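Local coordinates for protein CD1-2 antigen (Gallus gallus, PDB 3DBX) that probably binds lipid antigens in a groove of MHC class I-like design and displays them at the cell surface for recognition by T cells, at residues L207-T212 / I219-L224; P234-G239 / S253-S258. One frame throughout, in Å; residues are numbered along the deposited sequence.

Interactions 1 and 2 illustrate two ways a β-sandwich is held together, across its core and within one of its sheets. Both lie in the immunoglobulin C1-set domain, on the same side of the chain's centre, with their own centres about 10 Å apart. Along the chain they follow in series: 207-212 meets 219-224 first, and 234-239 pairs with 253-258 afterwards. Interaction 1 spans the two sheets, whereas interaction 2 joins neighbouring strands of one. Strands 204-214 and 249-257 lie side by side in that sheet, linked by C209 N to S253 O and L207 N to L255 O, each a probable hydrogen bond of 2.9 Å. W223 CD1 and L236 CD2, 3.7 Å apart, also join the contacts.

Interaction 1. Residues L207-T212 / I219-L224; sequences LVCRVT and IAVTWL
One backbone hydrogen bond grips C209 N, to the carbonyl of S253 on the adjoining strand of its own sheet, and the indole of W223 closes in beside it from the facing sheet. W223 CZ2 lies 3.5 Å from C209 N, so the benzo edge of the ring, rather than a face, is presented to the backbone; V208 C also lies at this edge, in the ring plane. Chi1 of -77° sets W223 CG anti to its own carbonyl carbon and sends the indole across the core. There C209 CB packs on W223 CZ2 at 3.5 Å, while L207 CB meets W223 CH2 obliquely at 3.6 Å. W223 NE1 has a weak hydrogen bond to S253 OG. This is the canonical core of an immunoglobulin domain: C209 forms the intersheet disulfide with C267, and the tryptophan packs beside it. The axes of 207-212 and 220-224 approach to 9.4 Å, their directions 153° apart, with side chains and no hydrogen bond between them. With chi1 at -179°, C209 SG is anti to the backbone N, 4.2 Å from V221 CG1. Farther along, the two branches of V211 divide their work tip to tip: CG2 reaches V221 CG2 at 3.9 Å, and CG1 reaches I219 CD1 at 3.8 Å. On the reverse side of strand 204-214, R210 NH2 hydrogen-bonds a polar side chain of another protein chain.

Interaction 2. Residues P234-G239 / S253-S258; sequences PALSTG and STLLVS
L236 and L255 cross obliquely on the core-facing side of the sheet, where L255 CD1 comes to 4.0 Å from L236 CG. Both side chains leave with CG anti to the backbone N, and chi2 of 64° in L255 bends CD1 back toward its partner. T238 and S253 share this side: S253 OG lies 3.8 Å from T238 CB and gives a weak hydrogen bond to S237 O. S237 and T254 point to the other side, S237 CB resting 3.7 Å from T254 OG1. Between them the backbone bonds are short and straight. T254 N meets S237 O at 2.6 Å, nearly along the C=O axis, and S237 N returns to T254 O at 2.8 Å with an angle of 170° at the hydrogen. A235 O is held twice, by L256 N at 2.8 Å and by a water that donates to it at 3.1 Å. The same water hydrogen-bonds T254 OG1 at 2.7 Å, tying this side chain back to the residue just before strand 236-243. Consecutive and antiparallel, strands 236-243 and 249-257 form the D-E β-hairpin, whose D strand is the edge of the A-B-E-D sheet of a C1-set immunoglobulin domain.

Interaction 1. Residues L207-T212 / I219-L224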
# COMPACT_ATOMS: atom_id res chain seq x y z
N LEU A 207 26.52 1.49 -8.78
CA LEU A 207 26.13 0.15 -9.16
C LEU A 207 24.68 -0.02 -8.77
O LEU A 207 24.32 0.38 -7.67
CB LEU A 207 26.98 -0.92 -8.49
CG LEU A 207 28.50 -0.73 -8.66
CD1 LEU A 207 29.23 -1.87 -8.01
CD2 LEU A 207 28.89 -0.59 -10.12
N VAL A 208 23.87 -0.61 -9.66
CA VAL A 208 22.42 -0.77 -9.45
C VAL A 208 22.08 -2.23 -9.55
O VAL A 208 22.51 -2.89 -10.48
CB VAL A 208 21.58 -0.03 -10.53
CG1 VAL A 208 20.09 -0.20 -10.31
CG2 VAL A 208 21.92 1.48 -10.58
N CYS A 209 21.36 -2.75 -8.56
CA CYS A 209 20.82 -4.10 -8.64
C CYS A 209 19.28 -3.92 -8.71
O CYS A 209 18.70 -3.42 -7.76
CB CYS A 209 21.17 -4.83 -7.38
SG CYS A 209 20.60 -6.53 -7.32
N ARG A 210 18.65 -4.29 -9.82
CA ARG A 210 17.22 -4.14 -9.95
C ARG A 210 16.62 -5.54 -9.80
O ARG A 210 16.96 -6.43 -10.56
CB ARG A 210 16.88 -3.52 -11.30
CG ARG A 210 15.36 -3.38 -11.56
CD ARG A 210 15.13 -2.94 -13.00
NE ARG A 210 13.72 -3.09 -13.38
CZ ARG A 210 13.23 -2.83 -14.58
NH1 ARG A 210 14.02 -2.36 -15.54
NH2 ARG A 210 11.94 -3.01 -14.79
N VAL A 211 15.74 -5.72 -8.81
CA VAL A 211 15.18 -7.05 -8.51
C VAL A 211 13.70 -6.97 -8.80
O VAL A 211 13.05 -6.06 -8.33
CB VAL A 211 15.36 -7.37 -7.02
CG1 VAL A 211 14.90 -8.82 -6.75
CG2 VAL A 211 16.89 -7.23 -6.61
N THR A 212 13.19 -7.90 -9.62
CA THR A 212 11.82 -7.79 -10.13
C THR A 212 11.05 -9.12 -9.94
O THR A 212 11.65 -10.14 -9.58
CB THR A 212 11.85 -7.35 -11.65
OG1 THR A 212 12.53 -8.35 -12.42
CG2 THR A 212 12.66 -6.06 -11.83
N ILE A 219 11.94 -9.42 1.40
CA ILE A 219 13.14 -9.78 0.61
C ILE A 219 14.33 -9.05 1.21
O ILE A 219 14.16 -8.01 1.90
CB ILE A 219 12.94 -9.38 -0.90
CG1 ILE A 219 13.95 -10.08 -1.83
CG2 ILE A 219 12.95 -7.85 -1.08
CD1 ILE A 219 13.68 -9.79 -3.30
N ALA A 220 15.53 -9.60 1.03
CA ALA A 220 16.70 -8.87 1.46
C ALA A 220 17.73 -8.91 0.34
O ALA A 220 18.08 -9.97 -0.17
CB ALA A 220 17.26 -9.41 2.73
N VAL A 221 18.20 -7.72 -0.02
CA VAL A 221 19.14 -7.54 -1.12
C VAL A 221 20.38 -6.88 -0.52
O VAL A 221 20.28 -5.80 0.10
CB VAL A 221 18.57 -6.60 -2.16
CG1 VAL A 221 19.59 -6.38 -3.28
CG2 VAL A 221 17.24 -7.16 -2.72
N THR A 222 21.53 -7.55 -0.65
CA THR A 222 22.77 -7.01 -0.13
C THR A 222 23.83 -6.96 -1.24
O THR A 222 23.72 -7.63 -2.26
CB THR A 222 23.30 -7.79 1.11
OG1 THR A 222 23.52 -9.16 0.77
CG2 THR A 222 22.26 -7.73 2.28
N TRP A 223 24.83 -6.11 -1.03
CA TRP A 223 25.96 -6.01 -1.92
C TRP A 223 27.09 -6.74 -1.31
O TRP A 223 27.25 -6.71 -0.10
CB TRP A 223 26.32 -4.55 -2.13
CG TRP A 223 25.34 -3.90 -3.08
CD1 TRP A 223 24.20 -3.20 -2.76
CD2 TRP A 223 25.42 -3.93 -4.51
NE1 TRP A 223 23.57 -2.80 -3.92
CE2 TRP A 223 24.30 -3.22 -5.00
CE3 TRP A 223 26.33 -4.49 -5.42
CZ2 TRP A 223 24.07 -3.07 -6.35
CZ3 TRP A 223 26.09 -4.33 -6.78
CH2 TRP A 223 24.97 -3.65 -7.23
N LEU A 224 27.87 -7.43 -2.13
CA LEU A 224 29.09 -8.08 -1.66
C LEU A 224 30.29 -7.41 -2.34
O LEU A 224 30.25 -7.14 -3.54
CB LEU A 224 29.06 -9.58 -1.94
CG LEU A 224 27.89 -10.44 -1.44
CD1 LEU A 224 27.81 -11.71 -2.26
CD2 LEU A 224 28.04 -10.77 0.00

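Interaction 2. Residues P234-G239 / S253-S258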
# COMPACT_ATOMS: atom_id res chain seq x y z
N PRO A 234 26.51 5.76 3.93
CA PRO A 234 25.98 6.64 2.89
C PRO A 234 26.19 6.11 1.46
O PRO A 234 25.43 6.47 0.57
CB PRO A 234 26.77 7.94 3.09
CG PRO A 234 27.14 7.93 4.52
CD PRO A 234 27.39 6.49 4.86
N ALA A 235 27.19 5.26 1.26
CA ALA A 235 27.48 4.67 -0.04
C ALA A 235 26.38 3.72 -0.53
O ALA A 235 26.23 3.53 -1.72
CB ALA A 235 28.80 3.94 0.00
N LEU A 236 25.62 3.14 0.40
CA LEU A 236 24.68 2.06 0.09
C LEU A 236 23.24 2.53 0.29
O LEU A 236 22.89 3.02 1.36
CB LEU A 236 24.97 0.85 0.99
CG LEU A 236 24.67 -0.60 0.57
CD1 LEU A 236 24.67 -1.43 1.83
CD2 LEU A 236 23.37 -0.74 -0.09
N SER A 237 22.42 2.40 -0.73
CA SER A 237 21.01 2.72 -0.59
C SER A 237 20.17 1.55 -1.10
O SER A 237 20.33 1.10 -2.22
CB SER A 237 20.68 4.01 -1.36
OG SER A 237 19.26 4.19 -1.50
N THR A 238 19.30 1.03 -0.25
CA THR A 238 18.34 0.07 -0.76
C THR A 238 17.00 0.76 -0.81
O THR A 238 16.59 1.42 0.15
CB THR A 238 18.33 -1.26 0.00
OG1 THR A 238 17.23 -2.06 -0.47
CG2 THR A 238 18.26 -1.02 1.53
N GLY A 239 16.36 0.69 -1.97
CA GLY A 239 15.13 1.42 -2.20
C GLY A 239 13.95 0.75 -1.50
O GLY A 239 14.10 -0.25 -0.78
N SER A 253 18.43 -1.71 -5.41
CA SER A 253 19.44 -1.38 -4.40
C SER A 253 20.63 -0.76 -5.12
O SER A 253 20.90 -1.14 -6.24
CB SER A 253 19.89 -2.63 -3.64
OG SER A 253 20.86 -2.25 -2.65
N THR A 254 21.31 0.22 -4.50
CA THR A 254 22.44 0.84 -5.19
C THR A 254 23.61 1.01 -4.26
O THR A 254 23.41 1.18 -3.03
CB THR A 254 22.11 2.25 -5.80
OG1 THR A 254 21.89 3.21 -4.76
CG2 THR A 254 20.90 2.23 -6.75
N LEU A 255 24.81 0.97 -4.84
CA LEU A 255 26.06 1.13 -4.10
C LEU A 255 26.96 2.09 -4.86
O LEU A 255 27.28 1.83 -6.03
CB LEU A 255 26.78 -0.21 -3.94
CG LEU A 255 28.10 -0.22 -3.13
CD1 LEU A 255 27.85 0.17 -1.69
CD2 LEU A 255 28.81 -1.57 -3.22
N LEU A 256 27.38 3.19 -4.23
CA LEU A 256 28.44 4.02 -4.81
C LEU A 256 29.83 3.40 -4.64
O LEU A 256 30.20 2.97 -3.55
CB LEU A 256 28.42 5.44 -4.24
CG LEU A 256 27.17 6.24 -4.63
CD1 LEU A 256 26.82 7.28 -3.55
CD2 LEU A 256 27.40 6.95 -5.96
N VAL A 257 30.58 3.32 -5.74
CA VAL A 257 31.94 2.80 -5.71
C VAL A 257 32.88 3.73 -6.48
O VAL A 257 32.43 4.53 -7.30
CB VAL A 257 32.01 1.36 -6.27
CG1 VAL A 257 31.07 0.42 -5.49
CG2 VAL A 257 31.64 1.33 -7.77
N SER A 258 34.17 3.64 -6.21
CA SER A 258 35.19 4.32 -7.01
C SER A 258 35.51 3.46 -8.24
O SER A 258 35.57 2.25 -8.14
CB SER A 258 36.46 4.54 -6.18
OG SER A 258 36.45 5.80 -5.53
O HOH W 1 23.73 4.51 -3.30